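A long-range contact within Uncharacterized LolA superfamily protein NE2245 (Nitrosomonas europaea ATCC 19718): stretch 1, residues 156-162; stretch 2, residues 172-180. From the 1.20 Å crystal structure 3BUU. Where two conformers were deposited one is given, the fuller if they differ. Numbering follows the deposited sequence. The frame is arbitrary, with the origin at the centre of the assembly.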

# COMPACT_ATOMS: atom_id res chain seq x y z
N PHE A 156 11.43 -11.99 -9.78
CA PHE A 156 10.26 -11.12 -9.83
C PHE A 156 9.96 -10.42 -8.54
O PHE A 156 8.88 -9.85 -8.38
N ARG A 157 10.91 -10.40 -7.61
CA ARG A 157 10.64 -9.68 -6.36
C ARG A 157 10.57 -8.17 -6.60
O ARG A 157 11.41 -7.60 -7.29
N PRO A 158 9.61 -7.50 -5.94
CA PRO A 158 9.69 -6.02 -5.96
C PRO A 158 10.93 -5.59 -5.19
O PRO A 158 11.23 -6.12 -4.11
N TYR A 159 11.59 -4.56 -5.72
CA TYR A 159 12.82 -4.07 -5.13
C TYR A 159 12.65 -2.67 -4.57
O TYR A 159 12.94 -2.43 -3.40
N LYS A 160 12.20 -1.73 -5.40
CA LYS A 160 12.01 -0.36 -4.96
C LYS A 160 11.05 0.29 -5.93
O LYS A 160 10.77 -0.23 -7.02
N ALA A 161 10.53 1.44 -5.51
CA ALA A 161 9.62 2.20 -6.33
C ALA A 161 9.88 3.68 -6.18
O ALA A 161 10.39 4.16 -5.17
N GLU A 162 9.46 4.40 -7.23
CA GLU A 162 9.44 5.88 -7.21
C GLU A 162 8.03 6.32 -7.53
O GLU A 162 7.42 5.82 -8.50
N LYS A 172 8.13 10.57 -3.58
CA LYS A 172 8.66 9.71 -2.54
C LYS A 172 9.16 8.45 -3.20
O LYS A 172 8.90 8.20 -4.37
N THR A 173 9.90 7.68 -2.42
CA THR A 173 10.43 6.42 -2.88
C THR A 173 10.12 5.36 -1.84
O THR A 173 9.89 5.66 -0.67
N SER A 174 10.06 4.11 -2.26
CA SER A 174 9.90 3.01 -1.34
C SER A 174 10.94 1.93 -1.63
O SER A 174 11.45 1.82 -2.75
N ARG A 175 11.23 1.16 -0.60
CA ARG A 175 12.07 -0.03 -0.70
C ARG A 175 11.36 -1.18 0.01
O ARG A 175 10.74 -0.99 1.05
N TYR A 176 11.49 -2.37 -0.57
CA TYR A 176 10.88 -3.58 -0.04
C TYR A 176 11.98 -4.40 0.65
O TYR A 176 12.97 -4.73 0.01
N GLU A 177 11.74 -4.81 1.88
CA GLU A 177 12.77 -5.46 2.67
C GLU A 177 12.19 -6.59 3.54
O GLU A 177 10.97 -6.75 3.66
N ASN A 178 13.10 -7.32 4.18
CA ASN A 178 12.74 -8.30 5.22
C ASN A 178 11.81 -9.39 4.69
O ASN A 178 10.70 -9.57 5.16
N PHE A 179 12.27 -10.06 3.65
CA PHE A 179 11.49 -11.11 3.01
C PHE A 179 11.42 -12.36 3.88
O PHE A 179 12.43 -12.80 4.44
N ASP A 180 10.23 -12.94 3.97
CA ASP A 180 9.98 -14.11 4.82
C ASP A 180 8.99 -15.04 4.12
O ASP A 180 8.14 -14.59 3.38

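The strands run antiparallel (172° between their N-to-C directions); residues paired across them, such as Ala-161 with Ser-174, put their side chains on the same face. Lys-172 (chi1 p) points away, its amine bonded elsewhere in the structure. Thr-173, also p, lies on the face of its partner Glu-162 (chi1 m, chi2 t); CG2 of Thr-173 and CG of Glu-162 are 4.1 Å apart, a loose contact. Ser-174 faces the other way: in rotamer p, its OG sits 3.4 Å from Ala-161 CB, while the backbone closes a ring of two hydrogen bonds, Ser-174 N to Ala-161 O and Ala-161 N to Ser-174 O, each 2.9 Å. Arg-175 (chi1 m) adds little across the strands; its NE forms a salt bridge along its own strand with Glu-177 OE2, 3.1 Å.

Tyr-176 (m) points toward stretch 1. Pro-158 CB lies 3.7 Å from the centroid of the Tyr-176 ring and only 6° off the normal, the mark of a CH-pi contact over the face. Tyr-176 N donates to Tyr-159 O at 3.2 Å (N-H...O angle 170°), and water 1 donates to both Tyr-159 O (2.7 Å) and Tyr-176 O (2.5 Å). Asn-178 is out of reach. Phe-179 (m) returns toward stretch 1: the Arg-157 guanidinium stacks on its ring, planes at 7°, with Arg-157 CD 3.6 Å from Phe-179 CE1. Asp-180 points away.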

# COMPACT_ATOMS: atom_id res chain seq x y z
CB PHE A 156 9.02 -11.84 -10.39
CG PHE A 156 9.25 -12.38 -11.76
CD1 PHE A 156 9.15 -11.57 -12.89
CD2 PHE A 156 9.58 -13.72 -11.92
CE1 PHE A 156 9.37 -12.08 -14.17
CE2 PHE A 156 9.80 -14.25 -13.19
CZ PHE A 156 9.70 -13.44 -14.31
CB ARG A 157 11.71 -9.91 -5.33
CG ARG A 157 11.65 -11.21 -4.63
CD ARG A 157 12.76 -11.28 -3.62
NE ARG A 157 12.78 -12.60 -3.08
CZ ARG A 157 13.57 -12.94 -2.09
NH1 ARG A 157 14.42 -12.04 -1.61
NH2 ARG A 157 13.52 -14.16 -1.60
CB PRO A 158 8.37 -5.62 -5.26
CG PRO A 158 8.05 -6.76 -4.35
CD PRO A 158 8.54 -8.01 -5.07
CB TYR A 159 13.94 -4.13 -6.19
CG TYR A 159 15.23 -3.48 -5.79
CD1 TYR A 159 15.94 -3.90 -4.68
CD2 TYR A 159 15.75 -2.45 -6.55
CE1 TYR A 159 17.14 -3.29 -4.33
CE2 TYR A 159 16.93 -1.83 -6.21
CZ TYR A 159 17.62 -2.27 -5.12
OH TYR A 159 18.79 -1.66 -4.75
CB LYS A 160 13.36 0.39 -4.91
CG LYS A 160 13.95 0.75 -6.26
CD LYS A 160 15.29 1.46 -6.13
CE LYS A 160 15.79 1.92 -7.52
NZ LYS A 160 17.04 2.70 -7.39
CB ALA A 161 8.18 1.84 -6.01
CB GLU A 162 10.43 6.42 -8.26
CG GLU A 162 11.90 6.19 -7.94
CD GLU A 162 12.82 6.72 -8.99
OE1 GLU A 162 12.35 7.08 -10.07
OE2 GLU A 162 14.04 6.71 -8.75
CB LYS A 172 7.61 9.41 -1.44
CG LYS A 172 6.44 8.60 -1.91
CD LYS A 172 5.36 8.41 -0.86
CE LYS A 172 4.29 7.40 -1.30
NZ LYS A 172 3.17 7.39 -0.34
CB THR A 173 11.97 6.51 -3.06
OG1 THR A 173 12.56 6.88 -1.81
CG2 THR A 173 12.36 7.52 -4.11
CB SER A 174 8.51 2.42 -1.40
OG SER A 174 8.34 1.81 -2.66
CB ARG A 175 13.40 0.21 0.06
CG ARG A 175 14.23 1.31 -0.43
CD ARG A 175 15.59 1.29 0.29
NE ARG A 175 15.62 1.22 1.76
CZ ARG A 175 15.54 2.28 2.57
NH1 ARG A 175 15.32 3.50 2.08
NH2 ARG A 175 15.65 2.12 3.88
CB TYR A 176 10.31 -4.38 -1.20
CG TYR A 176 9.16 -3.73 -1.92
CD1 TYR A 176 7.85 -4.05 -1.58
CD2 TYR A 176 9.39 -2.79 -2.92
CE1 TYR A 176 6.79 -3.51 -2.24
CE2 TYR A 176 8.32 -2.22 -3.56
CZ TYR A 176 7.02 -2.57 -3.24
OH TYR A 176 5.95 -1.98 -3.90
CB GLU A 177 13.53 -4.44 3.52
CG GLU A 177 14.30 -3.44 2.66
CD GLU A 177 15.31 -2.59 3.33
OE1 GLU A 177 15.46 -2.72 4.55
OE2 GLU A 177 15.93 -1.75 2.62
CB ASN A 178 12.18 -7.63 6.49
CG ASN A 178 13.20 -6.79 7.20
OD1 ASN A 178 14.36 -6.72 6.81
ND2 ASN A 178 12.78 -6.16 8.29
CB PHE A 179 12.04 -11.45 1.62
CG PHE A 179 11.75 -10.37 0.59
CD1 PHE A 179 10.77 -10.59 -0.36
CD2 PHE A 179 12.45 -9.17 0.56
CE1 PHE A 179 10.48 -9.67 -1.31
CE2 PHE A 179 12.14 -8.19 -0.43
CZ PHE A 179 11.15 -8.47 -1.36
CB ASP A 180 9.40 -13.60 6.13
CG ASP A 180 9.30 -14.66 7.20
OD1 ASP A 180 10.17 -15.55 7.23
OD2 ASP A 180 8.36 -14.60 8.01
O HOH W 1 14.54 -3.92 -1.79